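Local coordinates for protein cytochrome c-550 (Paracoccus denitrificans, PDB 1COT) that probably transfers electrons by means of a covalently bound heme c, at residues 82-85 / 86-90. Numbering follows the deposited sequence.
Sequences DPKP and WLVKM
P83 and L87 open the first turn of helix 83-91: the amide N of L87 donates to O of P83 at 2.9 Å. Two more i to i+4 bonds follow, N of V88 to O of K84 at 3.0 Å and N of K89 to O of P85 at 2.8 Å. Ahead of them stands the N-cap, D82, whose OD1 accepts from N of K84 at 3.2 Å, a bent bond (139°) that meets the carboxylate from above its plane. The two prolines, P83 and P85, have no amide hydrogen to offer, a lack that is tolerated in a first turn, whose amides have no i-4 carbonyl within the same helix.

Side-chain packing follows the same four-residue spacing. The K84 chain sets out with CG opposite its backbone N (chi1 -176°), then bends at chi2; the K84 and V88 side chains cross obliquely, with CE of K84 3.7 Å from CG2 of V88. One turn apart on another side, CG of M90 sits 3.7 Å above the centre of the W86 indole. L87 adds a contact with a carbonyl: its CG lies 3.3 Å from O of P83, the same oxygen that accepts from N of L87.

Of the charged ends, NZ of K89 forms a salt bridge with OE2 of E78 on helix 73-81, and NZ of K84 makes a weak hydrogen bond with O of A96. Y79 meets W86 edge-to-face and W71 also touches its ring, while L87 packs on I59 and V62 of helix 57-65. P83, with its side chain about 4 Å from that of M100, the axial methionine, brings the capped start of the helix beside the heme pocket. The whole is a proline-rich, aspartate-capped helical first turn, placed on the methionine side of a class I c-type cytochrome fold.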
# COMPACT_ATOMS: atom_id res chain seq x y z
N ASP A 82 4.88 9.36 -2.11
CA ASP A 82 6.27 9.11 -2.45
C ASP A 82 6.84 8.25 -1.35
O ASP A 82 7.14 8.72 -0.25
CB ASP A 82 7.13 10.37 -2.60
CG ASP A 82 8.50 10.11 -3.16
OD1 ASP A 82 8.87 8.85 -3.20
OD2 ASP A 82 9.22 11.00 -3.54
N PRO A 83 6.96 6.97 -1.64
CA PRO A 83 7.46 6.03 -0.67
C PRO A 83 8.80 6.36 -0.05
O PRO A 83 9.03 6.14 1.15
CB PRO A 83 7.53 4.69 -1.41
CG PRO A 83 6.54 4.81 -2.56
CD PRO A 83 6.50 6.29 -2.88
N LYS A 84 9.70 6.88 -0.87
CA LYS A 84 11.04 7.23 -0.45
C LYS A 84 11.16 8.04 0.82
O LYS A 84 11.71 7.59 1.83
CB LYS A 84 11.93 7.70 -1.59
CG LYS A 84 13.37 7.98 -1.17
CD LYS A 84 14.16 6.81 -0.58
CE LYS A 84 15.53 7.20 -0.04
NZ LYS A 84 16.65 6.52 -0.70
N PRO A 85 10.65 9.26 0.80
CA PRO A 85 10.74 10.11 1.97
C PRO A 85 10.03 9.53 3.18
O PRO A 85 10.43 9.73 4.33
CB PRO A 85 10.08 11.43 1.56
CG PRO A 85 9.64 11.30 0.11
CD PRO A 85 10.12 9.95 -0.40
N TRP A 86 8.96 8.80 2.92
CA TRP A 86 8.21 8.19 3.99
C TRP A 86 9.10 7.18 4.71
O TRP A 86 9.17 7.15 5.94
CB TRP A 86 6.96 7.50 3.45
CG TRP A 86 6.02 7.11 4.53
CD1 TRP A 86 5.13 7.93 5.15
CD2 TRP A 86 5.84 5.81 5.13
NE1 TRP A 86 4.42 7.23 6.09
CE2 TRP A 86 4.83 5.92 6.10
CE3 TRP A 86 6.45 4.57 4.93
CZ2 TRP A 86 4.42 4.84 6.88
CZ3 TRP A 86 6.04 3.50 5.69
CH2 TRP A 86 5.03 3.62 6.65
N LEU A 87 9.78 6.36 3.91
CA LEU A 87 10.68 5.35 4.45
C LEU A 87 11.83 6.03 5.21
O LEU A 87 12.21 5.57 6.28
CB LEU A 87 11.21 4.43 3.34
CG LEU A 87 10.16 3.49 2.77
CD1 LEU A 87 10.76 2.76 1.57
CD2 LEU A 87 9.76 2.48 3.84
N VAL A 88 12.39 7.13 4.68
CA VAL A 88 13.47 7.82 5.37
C VAL A 88 12.97 8.30 6.71
O VAL A 88 13.63 8.19 7.75
CB VAL A 88 14.02 8.99 4.56
CG1 VAL A 88 15.04 9.76 5.39
CG2 VAL A 88 14.65 8.48 3.27
N LYS A 89 11.78 8.85 6.68
CA LYS A 89 11.14 9.35 7.88
C LYS A 89 10.96 8.29 8.97
O LYS A 89 11.32 8.50 10.13
CB LYS A 89 9.81 9.98 7.51
CG LYS A 89 8.96 10.26 8.74
CD LYS A 89 7.72 11.10 8.47
CE LYS A 89 6.52 10.33 7.95
NZ LYS A 89 5.26 10.94 8.40
N MET A 90 10.39 7.15 8.59
CA MET A 90 10.10 6.04 9.49
C MET A 90 11.27 5.19 9.96
O MET A 90 11.14 4.43 10.93
CB MET A 90 9.01 5.14 8.88
CG MET A 90 7.75 5.91 8.51
SD MET A 90 6.95 6.64 9.96
CE MET A 90 6.76 5.19 11.03